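Local coordinates for protein exported gluconolactonase (Xanthomonas campestris pv. campestris, PDB 3DR2) that probably hydrolyses gluconolactone to gluconate in secondary glucose metabolism, as a calcium-binding, six-bladed beta-propeller enzyme of the SMP-30 family, at residues W46-A51 with S132-I137; N89-D94 with L99-H104; R107-S112 with I144-P149. All blocks are in the same frame, centred on the assembly; numbering follows the deposited sequence.

Contact 1. Residues W46-A51 with S132-I137; sequences WSEGPA and SPNDLI. With CA (calcium ion), chain D.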
ATOM      1  N   TRP A  46      -0.190   4.010   4.953  1.00 12.25           N
ATOM      2  CA  TRP A  46       0.854   4.404   5.896  1.00 13.40           C
ATOM      3  C   TRP A  46       1.163   5.887   5.724  1.00 15.12           C
ATOM      4  O   TRP A  46       2.082   6.262   4.997  1.00 13.35           O
ATOM      5  CB  TRP A  46       2.114   3.557   5.661  1.00 17.25           C
ATOM      6  CG  TRP A  46       3.196   3.719   6.702  1.00 18.52           C
ATOM      7  CD1 TRP A  46       3.942   4.838   6.943  1.00 20.92           C
ATOM      8  CD2 TRP A  46       3.679   2.714   7.604  1.00 21.79           C
ATOM      9  NE1 TRP A  46       4.859   4.592   7.934  1.00 22.96           N
ATOM     10  CE2 TRP A  46       4.721   3.298   8.358  1.00 20.62           C
ATOM     11  CE3 TRP A  46       3.335   1.377   7.846  1.00 21.64           C
ATOM     12  CZ2 TRP A  46       5.428   2.587   9.341  1.00 22.74           C
ATOM     13  CZ3 TRP A  46       4.038   0.668   8.824  1.00 22.71           C
ATOM     14  CH2 TRP A  46       5.073   1.278   9.557  1.00 23.49           C
ATOM     15  N   SER A  47       0.376   6.720   6.397  1.00 12.94           N
ATOM     16  CA  SER A  47       0.522   8.171   6.326  1.00 11.56           C
ATOM     17  C   SER A  47       1.783   8.645   7.027  1.00 13.91           C
ATOM     18  O   SER A  47       2.095   8.200   8.135  1.00 11.98           O
ATOM     19  CB  SER A  47      -0.698   8.848   6.951  1.00 13.96           C
ATOM     20  OG  SER A  47      -1.871   8.535   6.217  1.00 13.23           O
ATOM     21  N   GLU A  48       2.478   9.578   6.384  1.00 12.95           N
ATOM     22  CA  GLU A  48       3.730  10.111   6.913  1.00 14.16           C
ATOM     23  C   GLU A  48       4.060  11.488   6.341  1.00 13.62           C
ATOM     24  O   GLU A  48       3.382  11.980   5.442  1.00 13.18           O
ATOM     25  CB  GLU A  48       4.871   9.149   6.562  1.00 18.44           C
ATOM     26  CG  GLU A  48       5.467   8.400   7.746  1.00 21.14           C
ATOM     27  CD  GLU A  48       6.528   9.202   8.451  1.00 23.90           C
ATOM     28  OE1 GLU A  48       6.399  10.443   8.519  1.00 24.61           O
ATOM     29  OE2 GLU A  48       7.499   8.594   8.951  1.00 27.64           O
ATOM     30  N   GLY A  49       5.109  12.093   6.895  1.00 12.54           N
ATOM     31  CA  GLY A  49       5.614  13.378   6.438  1.00 12.67           C
ATOM     32  C   GLY A  49       4.706  14.555   6.122  1.00 14.86           C
ATOM     33  O   GLY A  49       4.764  15.103   5.016  1.00 11.90           O
ATOM     34  N   PRO A  50       3.881  14.997   7.077  1.00 14.13           N
ATOM     35  CA  PRO A  50       2.982  16.132   6.847  1.00 14.88           C
ATOM     36  C   PRO A  50       3.753  17.451   6.803  1.00 17.28           C
ATOM     37  O   PRO A  50       4.639  17.694   7.622  1.00 16.03           O
ATOM     38  CB  PRO A  50       2.039  16.065   8.039  1.00 14.95           C
ATOM     39  CG  PRO A  50       2.957  15.575   9.144  1.00 15.24           C
ATOM     40  CD  PRO A  50       3.743  14.475   8.450  1.00 13.61           C
ATOM     41  N   ALA A  51       3.404  18.304   5.847  1.00 13.14           N
ATOM     42  CA  ALA A  51       4.056  19.594   5.699  1.00 13.63           C
ATOM     43  C   ALA A  51       3.040  20.611   5.199  1.00 16.92           C
ATOM     44  O   ALA A  51       2.336  20.372   4.214  1.00 14.94           O
ATOM     45  CB  ALA A  51       5.211  19.486   4.714  1.00 14.38           C
ATOM     46  N   SER A 132      18.267   5.526   2.802  1.00 16.76           N
ATOM     47  CA  SER A 132      16.855   5.754   2.491  1.00 14.87           C
ATOM     48  C   SER A 132      16.369   6.930   3.332  1.00 15.59           C
ATOM     49  O   SER A 132      15.867   6.749   4.444  1.00 13.91           O
ATOM     50  CB  SER A 132      16.021   4.502   2.787  1.00 16.05           C
ATOM     51  OG  SER A 132      16.398   3.907   4.019  1.00 15.52           O
ATOM     52  N   PRO A 133      16.546   8.160   2.815  1.00 13.53           N
ATOM     53  CA  PRO A 133      16.134   9.389   3.499  1.00 13.69           C
ATOM     54  C   PRO A 133      14.733   9.208   4.055  1.00 13.77           C
ATOM     55  O   PRO A 133      13.811   8.819   3.335  1.00 12.28           O
ATOM     56  CB  PRO A 133      16.206  10.430   2.395  1.00 14.72           C
ATOM     57  CG  PRO A 133      17.390   9.954   1.603  1.00 14.87           C
ATOM     58  CD  PRO A 133      17.143   8.470   1.504  1.00 14.18           C
ATOM     59  N   ASN A 134      14.591   9.507   5.339  1.00 13.10           N
ATOM     60  CA  ASN A 134      13.338   9.315   6.048  1.00 13.60           C
ATOM     61  C   ASN A 134      12.524  10.589   6.286  1.00 14.04           C
ATOM     62  O   ASN A 134      11.359  10.671   5.888  1.00 13.07           O
ATOM     63  CB  ASN A 134      13.653   8.617   7.376  1.00 13.99           C
ATOM     64  CG  ASN A 134      12.419   8.097   8.073  1.00 14.98           C
ATOM     65  OD1 ASN A 134      11.593   8.874   8.547  1.00 15.07           O
ATOM     66  ND2 ASN A 134      12.287   6.774   8.140  1.00 15.07           N
ATOM     67  N   ASP A 135      13.126  11.579   6.936  1.00 13.33           N
ATOM     68  CA  ASP A 135      12.423  12.834   7.205  1.00 13.90           C
ATOM     69  C   ASP A 135      13.372  13.999   6.919  1.00 15.28           C
ATOM     70  O   ASP A 135      14.597  13.828   6.921  1.00 16.18           O
ATOM     71  CB  ASP A 135      11.940  12.854   8.665  1.00 13.16           C
ATOM     72  CG  ASP A 135      10.720  13.744   8.876  1.00 15.57           C
ATOM     73  OD1 ASP A 135      10.088  13.637   9.953  1.00 14.63           O
ATOM     74  OD2 ASP A 135      10.394  14.545   7.975  1.00 16.31           O
ATOM     75  N   LEU A 136      12.813  15.178   6.658  1.00 13.12           N
ATOM     76  CA  LEU A 136      13.646  16.342   6.357  1.00 14.14           C
ATOM     77  C   LEU A 136      13.010  17.648   6.794  1.00 15.56           C
ATOM     78  O   LEU A 136      11.803  17.716   7.043  1.00 13.47           O
ATOM     79  CB  LEU A 136      13.945  16.409   4.852  1.00 14.96           C
ATOM     80  CG  LEU A 136      12.868  16.945   3.897  1.00 15.87           C
ATOM     81  CD1 LEU A 136      13.390  16.860   2.468  1.00 15.57           C
ATOM     82  CD2 LEU A 136      11.572  16.148   4.039  1.00 16.38           C
ATOM     83  N   ILE A 137      13.844  18.679   6.905  1.00 13.75           N
ATOM     84  CA  ILE A 137      13.402  20.013   7.283  1.00 15.71           C
ATOM     85  C   ILE A 137      14.253  21.002   6.504  1.00 15.22           C
ATOM     86  O   ILE A 137      15.294  20.642   5.953  1.00 18.16           O
ATOM     87  CB  ILE A 137      13.581  20.287   8.801  1.00 15.74           C
ATOM     88  CG1 ILE A 137      15.061  20.183   9.188  1.00 17.33           C
ATOM     89  CG2 ILE A 137      12.730  19.315   9.602  1.00 18.54           C
ATOM     90  CD1 ILE A 137      15.353  20.508  10.653  1.00 17.31           C
TER
HETATM   91 CA    CA D 707       9.736   9.105  10.047  1.00  1.00          CA
HETATM   92  O   HOH W   1       9.309   6.796   9.069  1.00 16.93           O
HETATM   93  O   HOH W   2       9.380  10.458   8.087  1.00 13.53           O
HETATM   94  O   HOH W   3      10.149  11.234  11.065  1.00 14.52           O
HETATM   95  O   HOH W   4       7.632  10.209  10.647  1.00 24.65           O
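Glu48 and Asn134 meet through a metal ion rather than through each other: their nearest atoms, Glu48 OE2 and Asn134 OD1, stay 4.1 Å apart because each is a ligand of the same calcium. The bond lengths are nearly equal, 2.5 Å from Glu48 OE2 to the calcium and 2.4 Å from Asn134 OD1. The two side chains arrive at about a right angle, their carboxylate and amide planes 60° apart. Asn134 reaches the ion with CG anti to its backbone N (chi1 -168°), whereas the Glu48 chain bends at chi2 (-85°) to turn its carboxylate toward the ion.

Glu48 grips the calcium with one oxygen. The other, OE1, accepts the backbone N-H of Gly49 at 2.7 Å on its anti side and also bonds to Asn281 ND2, which fixes the rotation of the carboxylate. The amide of Asn134 has a second task as well, since ND2 donates to a metal-bound water at 3.1 Å while the backbone O of the same residue accepts from another water ligand. Asp135 belongs to the second shell: OD1 accepts a hydrogen bond from a third metal-bound water at 2.6 Å, and OD2 is met by the N-H of Leu136.

Asn191 and Asp242 complete the coordination sphere, in which protein oxygens supply four ligands and water the other four. A calcium with half its ligands water is consistent with a site where a lactone substrate could displace water and have its carbonyl polarised for hydrolysis.

Contact 2. Residues N89-D94 with L99-H104; sequences NGNAVD and LVHCEH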
ATOM      1  N   ASN A  89       8.564   9.527   1.586  1.00 11.49           N
ATOM      2  CA  ASN A  89       8.275   9.530   3.018  1.00 13.45           C
ATOM      3  C   ASN A  89       8.131  10.972   3.507  1.00 14.49           C
ATOM      4  O   ASN A  89       7.080  11.581   3.340  1.00 14.22           O
ATOM      5  CB  ASN A  89       9.408   8.804   3.768  1.00 13.48           C
ATOM      6  CG  ASN A  89       9.061   8.504   5.223  1.00 15.31           C
ATOM      7  OD1 ASN A  89       9.697   7.657   5.864  1.00 17.90           O
ATOM      8  ND2 ASN A  89       8.061   9.196   5.750  1.00 11.07           N
ATOM      9  N   GLY A  90       9.190  11.530   4.084  1.00 12.61           N
ATOM     10  CA  GLY A  90       9.102  12.894   4.567  1.00 13.61           C
ATOM     11  C   GLY A  90       8.893  13.946   3.483  1.00 14.94           C
ATOM     12  O   GLY A  90       9.339  13.778   2.348  1.00 12.82           O
ATOM     13  N   ASN A  91       8.184  15.018   3.840  1.00 12.45           N
ATOM     14  CA  ASN A  91       7.943  16.155   2.945  1.00 12.83           C
ATOM     15  C   ASN A  91       8.249  17.413   3.751  1.00 14.60           C
ATOM     16  O   ASN A  91       8.133  17.419   4.982  1.00 12.54           O
ATOM     17  CB  ASN A  91       6.479  16.256   2.497  1.00 14.33           C
ATOM     18  CG  ASN A  91       6.034  15.080   1.670  1.00 13.05           C
ATOM     19  OD1 ASN A  91       6.441  14.916   0.519  1.00 14.34           O
ATOM     20  ND2 ASN A  91       5.183  14.249   2.254  1.00 15.62           N
ATOM     21  N   ALA A  92       8.628  18.471   3.045  1.00 11.58           N
ATOM     22  CA  ALA A  92       8.922  19.761   3.654  1.00 13.98           C
ATOM     23  C   ALA A  92       8.742  20.809   2.566  1.00 16.12           C
ATOM     24  O   ALA A  92       8.602  20.469   1.390  1.00 14.83           O
ATOM     25  CB  ALA A  92      10.347  19.792   4.188  1.00 16.23           C
ATOM     26  N   VAL A  93       8.736  22.078   2.960  1.00 14.88           N
ATOM     27  CA  VAL A  93       8.562  23.172   2.012  1.00 18.07           C
ATOM     28  C   VAL A  93       9.724  24.139   2.160  1.00 18.95           C
ATOM     29  O   VAL A  93      10.003  24.600   3.261  1.00 20.26           O
ATOM     30  CB  VAL A  93       7.246  23.923   2.280  1.00 16.68           C
ATOM     31  CG1 VAL A  93       7.034  25.002   1.216  1.00 16.70           C
ATOM     32  CG2 VAL A  93       6.088  22.943   2.289  1.00 17.43           C
ATOM     33  N   ASP A  94      10.404  24.445   1.060  1.00 17.55           N
ATOM     34  CA  ASP A  94      11.536  25.350   1.144  1.00 20.85           C
ATOM     35  C   ASP A  94      11.119  26.814   1.138  1.00 20.65           C
ATOM     36  O   ASP A  94       9.931  27.132   1.089  1.00 21.17           O
ATOM     37  CB  ASP A  94      12.559  25.043   0.037  1.00 18.25           C
ATOM     38  CG  ASP A  94      12.074  25.404  -1.358  1.00 17.67           C
ATOM     39  OD1 ASP A  94      12.718  24.938  -2.325  1.00 19.05           O
ATOM     40  OD2 ASP A  94      11.081  26.149  -1.494  1.00 20.17           O
ATOM     41  N   LEU A  99       8.069  22.050  -2.892  1.00 15.17           N
ATOM     42  CA  LEU A  99       8.045  20.869  -2.042  1.00 16.93           C
ATOM     43  C   LEU A  99       9.336  20.083  -2.205  1.00 17.49           C
ATOM     44  O   LEU A  99       9.801  19.876  -3.325  1.00 17.37           O
ATOM     45  CB  LEU A  99       6.875  19.952  -2.414  1.00 16.45           C
ATOM     46  CG  LEU A  99       5.454  20.505  -2.347  1.00 16.56           C
ATOM     47  CD1 LEU A  99       4.471  19.379  -2.628  1.00 17.33           C
ATOM     48  CD2 LEU A  99       5.197  21.112  -0.972  1.00 17.73           C
ATOM     49  N   VAL A 100       9.921  19.665  -1.085  1.00 15.05           N
ATOM     50  CA  VAL A 100      11.126  18.844  -1.105  1.00 16.00           C
ATOM     51  C   VAL A 100      10.708  17.520  -0.475  1.00 15.53           C
ATOM     52  O   VAL A 100       9.853  17.500   0.414  1.00 13.60           O
ATOM     53  CB  VAL A 100      12.288  19.493  -0.322  1.00 18.59           C
ATOM     54  CG1 VAL A 100      12.797  20.719  -1.088  1.00 19.52           C
ATOM     55  CG2 VAL A 100      11.830  19.898   1.067  1.00 19.90           C
ATOM     56  N   HIS A 101      11.311  16.423  -0.930  1.00 14.83           N
ATOM     57  CA  HIS A 101      10.927  15.091  -0.463  1.00 13.58           C
ATOM     58  C   HIS A 101      12.057  14.127  -0.132  1.00 14.86           C
ATOM     59  O   HIS A 101      13.154  14.225  -0.679  1.00 15.58           O
ATOM     60  CB  HIS A 101      10.085  14.394  -1.539  1.00 15.60           C
ATOM     61  CG  HIS A 101       9.105  15.287  -2.230  1.00 14.68           C
ATOM     62  ND1 HIS A 101       7.866  15.587  -1.700  1.00 12.75           N
ATOM     63  CD2 HIS A 101       9.178  15.946  -3.411  1.00 15.21           C
ATOM     64  CE1 HIS A 101       7.220  16.390  -2.527  1.00 14.08           C
ATOM     65  NE2 HIS A 101       7.993  16.623  -3.574  1.00 14.59           N
ATOM     66  N   CYS A 102      11.743  13.177   0.748  1.00 13.26           N
ATOM     67  CA  CYS A 102      12.648  12.094   1.118  1.00 13.77           C
ATOM     68  C   CYS A 102      12.043  10.901   0.398  1.00 13.50           C
ATOM     69  O   CYS A 102      10.863  10.599   0.595  1.00 11.79           O
ATOM     70  CB  CYS A 102      12.603  11.813   2.616  1.00 13.65           C
ATOM     71  SG  CYS A 102      13.545  12.955   3.614  1.00 27.83           S
ATOM     72  N   GLU A 103      12.826  10.226  -0.438  1.00 12.29           N
ATOM     73  CA  GLU A 103      12.308   9.077  -1.168  1.00 14.25           C
ATOM     74  C   GLU A 103      13.066   7.795  -0.844  1.00 16.17           C
ATOM     75  O   GLU A 103      14.267   7.688  -1.104  1.00 14.69           O
ATOM     76  CB  GLU A 103      12.352   9.344  -2.677  1.00 15.17           C
ATOM     77  CG  GLU A 103      11.399  10.452  -3.115  1.00 17.48           C
ATOM     78  CD  GLU A 103      11.341  10.632  -4.623  1.00 16.18           C
ATOM     79  OE1 GLU A 103      11.646   9.664  -5.345  1.00 17.95           O
ATOM     80  OE2 GLU A 103      10.968  11.733  -5.086  1.00 18.02           O
ATOM     81  N   HIS A 104      12.356   6.828  -0.263  1.00 13.28           N
ATOM     82  CA  HIS A 104      12.965   5.546   0.097  1.00 14.42           C
ATOM     83  C   HIS A 104      13.417   4.803  -1.151  1.00 16.10           C
ATOM     84  O   HIS A 104      14.485   4.195  -1.168  1.00 16.28           O
ATOM     85  CB  HIS A 104      11.970   4.638   0.830  1.00 15.41           C
ATOM     86  CG  HIS A 104      11.761   4.966   2.277  1.00 15.02           C
ATOM     87  ND1 HIS A 104      11.052   4.135   3.119  1.00 13.77           N
ATOM     88  CD2 HIS A 104      12.148   6.023   3.030  1.00 14.75           C
ATOM     89  CE1 HIS A 104      11.010   4.666   4.327  1.00 14.02           C
ATOM     90  NE2 HIS A 104      11.666   5.813   4.301  1.00 14.07           N
TER
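Asn91 and His101 take similar first torsions, chi1 -64° and -40°: with CG anti to the carbonyl carbon in both, Asn91 OD1 is set at the edge of the imidazole, facing ND1. His101 ND1 donates to Asn91 OD1 at 2.7 Å in a nearly straight bond that lies in both the carbonyl plane and the ring plane, although the two flat groups stand 88° apart. Each has further partners: His101 NE2 bonds to Ser112 OG, and Asn91 ND2 to Gly49 O and Ser62 OG, so this buried pair is gripped from three strands.

The backbone ladder is regular at Ala92 and Val100, a hydrogen-bonded pair with two bonds, but departs from regular pairing at Asn89 and Gly90. Cys102 serves both: its O takes the N-H of Asn89 at 2.7 Å, its N donates to Gly90 O, and Gly90 N bonds to Asn134 O. On the face of Asn91 and His101, Val93 CG2 touches Leu99 CD2 at 3.8 Å. The face of Ala92 and Val100 is tighter, with Ala92 CB 3.5 Å from Val100 CG2, and Leu136 packs against both.

Strands 89-93 and 99-103 form a beta hairpin that begins a four-stranded antiparallel blade of the beta-propeller, its inner strand placing Asn89 about 4 Å (nearest atoms) from the calcium held by Glu48 and Asn134, beside the site and not among its ligands.

Contact 3. Residues R107-S112 with I144-P149; sequences RAITRS and IWFTDP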
ATOM      1  N   ARG A 107      16.165   6.533  -2.964  1.00 16.56           N
ATOM      2  CA  ARG A 107      17.169   6.713  -1.913  1.00 16.67           C
ATOM      3  C   ARG A 107      17.819   8.081  -2.075  1.00 18.40           C
ATOM      4  O   ARG A 107      19.035   8.205  -2.220  1.00 19.85           O
ATOM      5  CB  ARG A 107      18.205   5.578  -1.997  1.00 18.18           C
ATOM      6  CG  ARG A 107      17.574   4.209  -1.751  1.00 17.92           C
ATOM      7  CD  ARG A 107      18.458   3.034  -2.150  1.00 20.78           C
ATOM      8  NE  ARG A 107      19.688   2.945  -1.364  1.00 20.93           N
ATOM      9  CZ  ARG A 107      20.579   1.966  -1.481  1.00 22.11           C
ATOM     10  NH1 ARG A 107      20.380   0.984  -2.350  1.00 21.26           N
ATOM     11  NH2 ARG A 107      21.679   1.974  -0.740  1.00 21.01           N
ATOM     12  N   ALA A 108      16.991   9.118  -2.025  1.00 16.65           N
ATOM     13  CA  ALA A 108      17.491  10.464  -2.223  1.00 15.96           C
ATOM     14  C   ALA A 108      16.538  11.544  -1.768  1.00 17.19           C
ATOM     15  O   ALA A 108      15.436  11.266  -1.295  1.00 14.83           O
ATOM     16  CB  ALA A 108      17.795  10.661  -3.701  1.00 19.53           C
ATOM     17  N   ILE A 109      17.001  12.782  -1.911  1.00 15.35           N
ATOM     18  CA  ILE A 109      16.216  13.968  -1.599  1.00 14.78           C
ATOM     19  C   ILE A 109      15.840  14.537  -2.963  1.00 16.30           C
ATOM     20  O   ILE A 109      16.711  14.733  -3.817  1.00 15.33           O
ATOM     21  CB  ILE A 109      17.047  15.032  -0.855  1.00 17.50           C
ATOM     22  CG1 ILE A 109      17.552  14.472   0.476  1.00 15.91           C
ATOM     23  CG2 ILE A 109      16.202  16.283  -0.628  1.00 17.79           C
ATOM     24  CD1 ILE A 109      16.445  14.059   1.441  1.00 13.54           C
ATOM     25  N   THR A 110      14.551  14.786  -3.180  1.00 14.72           N
ATOM     26  CA  THR A 110      14.084  15.332  -4.453  1.00 13.68           C
ATOM     27  C   THR A 110      13.258  16.596  -4.209  1.00 16.56           C
ATOM     28  O   THR A 110      12.897  16.895  -3.069  1.00 15.31           O
ATOM     29  CB  THR A 110      13.230  14.294  -5.221  1.00 14.54           C
ATOM     30  OG1 THR A 110      12.023  14.025  -4.492  1.00 17.02           O
ATOM     31  CG2 THR A 110      14.011  12.993  -5.393  1.00 16.81           C
ATOM     32  N   ARG A 111      12.971  17.342  -5.275  1.00 15.79           N
ATOM     33  CA  ARG A 111      12.196  18.575  -5.162  1.00 16.77           C
ATOM     34  C   ARG A 111      11.206  18.664  -6.321  1.00 14.94           C
ATOM     35  O   ARG A 111      11.583  18.507  -7.481  1.00 17.20           O
ATOM     36  CB  ARG A 111      13.143  19.783  -5.175  1.00 17.78           C
ATOM     37  CG  ARG A 111      12.477  21.136  -4.952  1.00 19.21           C
ATOM     38  CD  ARG A 111      13.531  22.226  -4.783  1.00 22.97           C
ATOM     39  NE  ARG A 111      14.357  22.350  -5.980  1.00 24.54           N
ATOM     40  CZ  ARG A 111      15.593  22.838  -5.996  1.00 25.84           C
ATOM     41  NH1 ARG A 111      16.162  23.252  -4.871  1.00 24.85           N
ATOM     42  NH2 ARG A 111      16.259  22.912  -7.139  1.00 26.33           N
ATOM     43  N   SER A 112       9.940  18.922  -6.005  1.00 15.07           N
ATOM     44  CA  SER A 112       8.902  19.011  -7.032  1.00 18.04           C
ATOM     45  C   SER A 112       8.747  20.403  -7.631  1.00 17.50           C
ATOM     46  O   SER A 112       8.948  21.413  -6.954  1.00 15.96           O
ATOM     47  CB  SER A 112       7.545  18.594  -6.457  1.00 19.29           C
ATOM     48  OG  SER A 112       7.574  17.282  -5.950  1.00 27.06           O
ATOM     49  N   ILE A 144      18.811  22.076   3.452  1.00 19.76           N
ATOM     50  CA  ILE A 144      17.880  20.985   3.729  1.00 19.16           C
ATOM     51  C   ILE A 144      18.596  19.983   4.630  1.00 18.17           C
ATOM     52  O   ILE A 144      19.662  19.479   4.276  1.00 18.71           O
ATOM     53  CB  ILE A 144      17.453  20.259   2.429  1.00 18.83           C
ATOM     54  CG1 ILE A 144      16.663  21.213   1.538  1.00 19.48           C
ATOM     55  CG2 ILE A 144      16.615  19.021   2.759  1.00 17.53           C
ATOM     56  CD1 ILE A 144      16.397  20.666   0.164  1.00 20.86           C
ATOM     57  N   TRP A 145      18.015  19.714   5.797  1.00 17.20           N
ATOM     58  CA  TRP A 145      18.583  18.760   6.746  1.00 15.90           C
ATOM     59  C   TRP A 145      17.718  17.510   6.724  1.00 14.61           C
ATOM     60  O   TRP A 145      16.496  17.608   6.691  1.00 15.36           O
ATOM     61  CB  TRP A 145      18.567  19.326   8.166  1.00 17.94           C
ATOM     62  CG  TRP A 145      19.494  20.475   8.407  1.00 18.24           C
ATOM     63  CD1 TRP A 145      19.414  21.730   7.875  1.00 19.34           C
ATOM     64  CD2 TRP A 145      20.625  20.480   9.282  1.00 19.45           C
ATOM     65  NE1 TRP A 145      20.431  22.521   8.370  1.00 19.68           N
ATOM     66  CE2 TRP A 145      21.188  21.776   9.234  1.00 19.56           C
ATOM     67  CE3 TRP A 145      21.221  19.514  10.102  1.00 19.32           C
ATOM     68  CZ2 TRP A 145      22.318  22.128   9.979  1.00 20.61           C
ATOM     69  CZ3 TRP A 145      22.344  19.865  10.843  1.00 20.40           C
ATOM     70  CH2 TRP A 145      22.879  21.163  10.774  1.00 20.62           C
ATOM     71  N   PHE A 146      18.336  16.338   6.759  1.00 14.88           N
ATOM     72  CA  PHE A 146      17.544  15.114   6.738  1.00 13.50           C
ATOM     73  C   PHE A 146      18.213  13.943   7.438  1.00 14.81           C
ATOM     74  O   PHE A 146      19.416  13.958   7.687  1.00 15.50           O
ATOM     75  CB  PHE A 146      17.200  14.749   5.289  1.00 13.97           C
ATOM     76  CG  PHE A 146      18.390  14.346   4.449  1.00 16.69           C
ATOM     77  CD1 PHE A 146      18.768  13.009   4.352  1.00 17.01           C
ATOM     78  CD2 PHE A 146      19.092  15.294   3.708  1.00 17.75           C
ATOM     79  CE1 PHE A 146      19.822  12.616   3.525  1.00 17.91           C
ATOM     80  CE2 PHE A 146      20.149  14.917   2.877  1.00 19.14           C
ATOM     81  CZ  PHE A 146      20.513  13.572   2.784  1.00 18.61           C
ATOM     82  N   THR A 147      17.407  12.938   7.774  1.00 14.93           N
ATOM     83  CA  THR A 147      17.886  11.735   8.444  1.00 15.64           C
ATOM     84  C   THR A 147      17.984  10.603   7.426  1.00 15.23           C
ATOM     85  O   THR A 147      17.172  10.508   6.500  1.00 11.86           O
ATOM     86  CB  THR A 147      16.923  11.305   9.557  1.00 14.75           C
ATOM     87  OG1 THR A 147      15.603  11.145   9.010  1.00 14.95           O
ATOM     88  CG2 THR A 147      16.894  12.346  10.660  1.00 16.06           C
ATOM     89  N   ASP A 148      18.970   9.732   7.610  1.00 15.97           N
ATOM     90  CA  ASP A 148      19.169   8.640   6.676  1.00 16.10           C
ATOM     91  C   ASP A 148      19.236   7.234   7.283  1.00 17.34           C
ATOM     92  O   ASP A 148      20.257   6.558   7.194  1.00 16.12           O
ATOM     93  CB  ASP A 148      20.440   8.900   5.856  1.00 16.53           C
ATOM     94  CG  ASP A 148      20.539   8.006   4.640  1.00 18.18           C
ATOM     95  OD1 ASP A 148      21.663   7.588   4.286  1.00 16.49           O
ATOM     96  OD2 ASP A 148      19.493   7.722   4.027  1.00 16.81           O
ATOM     97  N   PRO A 149      18.145   6.775   7.913  1.00 15.33           N
ATOM     98  CA  PRO A 149      18.147   5.434   8.498  1.00 15.03           C
ATOM     99  C   PRO A 149      17.956   4.444   7.345  1.00 16.09           C
ATOM    100  O   PRO A 149      17.636   4.851   6.228  1.00 15.61           O
ATOM    101  CB  PRO A 149      16.948   5.477   9.439  1.00 16.50           C
ATOM    102  CG  PRO A 149      15.976   6.298   8.648  1.00 12.73           C
ATOM    103  CD  PRO A 149      16.841   7.434   8.111  1.00 15.02           C
TER
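Ile109 packs on Phe146 and Ile144 where two neighbouring blades of the beta-propeller lie face to face. Strand 108-112 is the third strand of one four-stranded sheet and strand 144-147 the second of the next, and their backbones stay well separated, with 8.5 Å between the CA atoms of Ile109 and Phe146. Side chains alone bridge that gap.

Polar groups do their work within or beside the contact rather than across it. Thr110 OG1 turns back into its own blade, to Glu103 OE2, while Thr147 OG1 bonds to Asn191 O. Arg107 and Ala108 both face Glu103 in a G1 beta bulge at the start of the strand.

Aliphatic packing is the lesser of the two apolar interactions. Ile109 CG2 approaches Ile144 CG2 at 4.4 Å, a loose branch-to-branch touch, and Val100 of the same sheet as Ile109 also lies against Ile144.

The principal interaction is a CH-pi contact. Ile109 CG1 sits 3.7 Å from the centroid of the Phe146 ring and 17° off its normal, over one face. The CB of Phe146 points toward the facing blade, and with CG between the backbone N and the carbonyl carbon (chi1 67°) the ring presents a face to Ile109. The ring also meets Tyr172 of its own sheet, with the planes at about 25°. Ile109 lays its longer branch along the ring: CG1 is closest to Phe146 CE2 at 3.6 Å, and the terminal CD1 leans over the root of the ring, 3.6 Å from Phe146 CG and 4.0 Å from Phe146 CB.

In the fold
From the N terminus, strand 47-53 opens contact 1, which closes only at 132-137 after 80 intervening residues and brings two blades to the calcium near the propeller centre. Contact 2 is nested within that loop, a hairpin whose two segments are only four residues apart. Contact 3 follows it in series, starting from the next strand of the same sheet; because its second segment, 144-149, lies beyond 132-137, it crosses contact 1. Contacts 1 and 3 also touch, where Ser132 bonds to Asp148 and Pro149. Together the three tie three successive blades, with the hairpin of contact 2 belonging to the middle one.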